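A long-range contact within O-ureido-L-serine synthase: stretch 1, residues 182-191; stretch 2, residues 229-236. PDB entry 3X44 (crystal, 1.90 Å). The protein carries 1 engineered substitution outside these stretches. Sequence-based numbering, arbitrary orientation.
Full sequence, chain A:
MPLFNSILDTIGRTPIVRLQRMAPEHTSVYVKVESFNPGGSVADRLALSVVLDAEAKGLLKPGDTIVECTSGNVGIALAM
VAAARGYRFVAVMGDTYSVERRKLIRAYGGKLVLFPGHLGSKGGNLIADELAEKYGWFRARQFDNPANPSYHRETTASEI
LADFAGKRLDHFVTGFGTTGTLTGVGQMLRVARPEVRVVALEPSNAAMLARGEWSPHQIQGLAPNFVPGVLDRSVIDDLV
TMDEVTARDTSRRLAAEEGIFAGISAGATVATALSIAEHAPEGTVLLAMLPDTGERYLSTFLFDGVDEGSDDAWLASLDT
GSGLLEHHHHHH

Stretch 1, residues 182-191: LTGVGQMLRV
Stretch 2 229-236: GVLDRSVI

Residues 182-191 are α-helix; residues 229-236 are irregular, with a 3-10 turn at 233-235. Two CA pairs mark the register, Thr 183 to Asp 232 at 5.7 Å and Gly 186 to Val 235 at 5.2 Å, so both chains advance the same way here; 437 Å² is buried in all. The central bump is Val 235 (chi1 m), pointing toward the helix. Its hollow exists because Gly 186 has no side chain: a CB there would lie 2.7 Å from Val 235 CG2. Instead, Val 235 CG1 rests 3.8 Å from Gly 186 C and 3.5 Å from Gln 187 CG, while Val 235 CG2 lies 3.7 Å from Leu 182 O. Leu 182 (t, p) extends the apolar patch, its CD2 3.8 Å from Ile 236 CD1.

Thr 183 (m), compact and buried, accepts a hydrogen bond at OG1 from Asp 232 N (3.2 Å). Asp 232 (t) points toward the helix; its OD2 takes hydrogen bonds from Gln 187 NE2 (m, t) and Arg 190 NH2, both 2.9 Å, the latter a salt bridge. Arg 190 (chi1 and chi2 -149°, between wells; chi3 m, -36°; chi4 -105°) also gives NH1 to Ser 234 OG (2.9 Å) and lays one guanidinium face over Val 235 CG1, 3.5 Å from NH2. Ser 234 OG (p) donates to Asp 232 OD1 at 2.6 Å, bracing the carboxylate.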

# COMPACT_ATOMS: atom_id res chain seq x y z
N LEU A 182 18.28 -3.26 16.61
CA LEU A 182 17.98 -4.00 17.82
C LEU A 182 17.43 -3.14 18.95
O LEU A 182 16.53 -3.55 19.68
CB LEU A 182 19.24 -4.72 18.30
CG LEU A 182 19.25 -5.25 19.73
CD1 LEU A 182 18.33 -6.45 19.81
CD2 LEU A 182 20.69 -5.62 20.13
N THR A 183 17.98 -1.94 19.11
CA THR A 183 17.52 -1.05 20.17
C THR A 183 16.17 -0.41 19.85
O THR A 183 15.26 -0.40 20.69
CB THR A 183 18.56 0.05 20.46
OG1 THR A 183 19.75 -0.56 20.97
CG2 THR A 183 18.02 1.04 21.51
N GLY A 184 16.03 0.12 18.63
CA GLY A 184 14.79 0.75 18.22
C GLY A 184 13.61 -0.21 18.22
O GLY A 184 12.55 0.09 18.78
N VAL A 185 13.78 -1.36 17.59
CA VAL A 185 12.70 -2.34 17.55
C VAL A 185 12.51 -2.99 18.92
O VAL A 185 11.38 -3.16 19.38
CB VAL A 185 12.98 -3.44 16.51
CG1 VAL A 185 11.84 -4.45 16.51
CG2 VAL A 185 13.11 -2.82 15.12
N GLY A 186 13.62 -3.33 19.56
CA GLY A 186 13.56 -3.97 20.87
C GLY A 186 12.78 -3.17 21.90
O GLY A 186 12.06 -3.74 22.72
N GLN A 187 12.93 -1.85 21.85
CA GLN A 187 12.27 -0.96 22.80
C GLN A 187 10.76 -0.83 22.58
O GLN A 187 10.00 -0.67 23.54
CB GLN A 187 12.93 0.41 22.77
CG GLN A 187 14.23 0.47 23.55
CD GLN A 187 14.90 1.82 23.47
OE1 GLN A 187 14.57 2.63 22.60
NE2 GLN A 187 15.84 2.06 24.36
N MET A 188 10.33 -0.88 21.32
CA MET A 188 8.92 -0.77 21.01
C MET A 188 8.26 -2.12 21.31
O MET A 188 7.11 -2.17 21.76
CB MET A 188 8.72 -0.39 19.54
CG MET A 188 9.25 1.01 19.20
SD MET A 188 8.91 2.28 20.46
CE MET A 188 7.20 2.56 20.16
N LEU A 189 9.00 -3.19 21.08
CA LEU A 189 8.51 -4.53 21.35
C LEU A 189 8.29 -4.66 22.85
O LEU A 189 7.35 -5.32 23.29
CB LEU A 189 9.53 -5.58 20.90
CG LEU A 189 9.60 -5.91 19.42
CD1 LEU A 189 10.79 -6.82 19.16
CD2 LEU A 189 8.30 -6.57 18.97
N ARG A 190 9.17 -4.03 23.63
CA ARG A 190 9.08 -4.07 25.09
C ARG A 190 7.76 -3.51 25.60
O ARG A 190 7.15 -4.07 26.51
CB ARG A 190 10.24 -3.29 25.73
CG ARG A 190 10.70 -3.83 27.08
CD ARG A 190 11.25 -2.76 28.03
NE ARG A 190 12.02 -1.69 27.38
CZ ARG A 190 13.34 -1.59 27.41
NH1 ARG A 190 14.08 -2.48 28.05
NH2 ARG A 190 13.94 -0.56 26.81
N VAL A 191 7.32 -2.41 25.00
CA VAL A 191 6.08 -1.77 25.42
C VAL A 191 4.81 -2.46 24.90
O VAL A 191 3.86 -2.69 25.65
CB VAL A 191 6.06 -0.30 24.96
CG1 VAL A 191 4.81 0.41 25.48
CG2 VAL A 191 7.32 0.41 25.45
N GLY A 229 27.33 3.39 21.55
CA GLY A 229 26.62 4.21 22.52
C GLY A 229 25.10 4.16 22.45
O GLY A 229 24.44 4.29 23.48
N VAL A 230 24.52 3.96 21.27
CA VAL A 230 23.07 3.92 21.16
C VAL A 230 22.44 2.66 21.75
O VAL A 230 21.23 2.61 21.97
CB VAL A 230 22.60 4.04 19.69
CG1 VAL A 230 23.12 5.32 19.07
CG2 VAL A 230 23.04 2.83 18.90
N LEU A 231 23.26 1.65 22.02
CA LEU A 231 22.75 0.39 22.56
C LEU A 231 22.04 0.40 23.91
O LEU A 231 22.57 0.91 24.90
CB LEU A 231 23.87 -0.64 22.64
CG LEU A 231 23.46 -1.93 23.37
CD1 LEU A 231 22.41 -2.66 22.54
CD2 LEU A 231 24.67 -2.82 23.61
N ASP A 232 20.83 -0.16 23.94
CA ASP A 232 20.10 -0.29 25.19
C ASP A 232 20.06 -1.79 25.44
O ASP A 232 19.16 -2.50 24.98
CB ASP A 232 18.67 0.24 25.11
CG ASP A 232 17.92 0.04 26.42
OD1 ASP A 232 18.57 -0.33 27.42
OD2 ASP A 232 16.69 0.23 26.46
N ARG A 233 21.08 -2.26 26.15
CA ARG A 233 21.25 -3.66 26.46
C ARG A 233 20.04 -4.32 27.10
O ARG A 233 19.83 -5.53 26.95
CB ARG A 233 22.48 -3.80 27.37
CG ARG A 233 22.41 -4.92 28.37
CD ARG A 233 23.78 -5.49 28.59
NE ARG A 233 23.90 -6.84 28.05
CZ ARG A 233 25.04 -7.50 27.95
NH1 ARG A 233 26.18 -6.94 28.35
NH2 ARG A 233 25.05 -8.73 27.44
N SER A 234 19.22 -3.53 27.79
CA SER A 234 18.04 -4.05 28.47
C SER A 234 16.95 -4.67 27.58
O SER A 234 16.09 -5.39 28.08
CB SER A 234 17.42 -2.96 29.35
OG SER A 234 16.90 -1.90 28.58
N VAL A 235 16.99 -4.42 26.27
CA VAL A 235 15.96 -4.99 25.39
C VAL A 235 16.25 -6.43 24.98
O VAL A 235 15.39 -7.10 24.41
CB VAL A 235 15.78 -4.15 24.11
CG1 VAL A 235 15.49 -2.70 24.47
CG2 VAL A 235 17.02 -4.27 23.23
N ILE A 236 17.45 -6.91 25.28
CA ILE A 236 17.84 -8.26 24.92
C ILE A 236 17.45 -9.35 25.92
O ILE A 236 17.74 -9.25 27.11
CB ILE A 236 19.37 -8.34 24.70
CG1 ILE A 236 19.81 -7.29 23.67
CG2 ILE A 236 19.76 -9.75 24.26
CD1 ILE A 236 21.30 -7.17 23.53
O HOH W 1 13.66 -4.29 30.06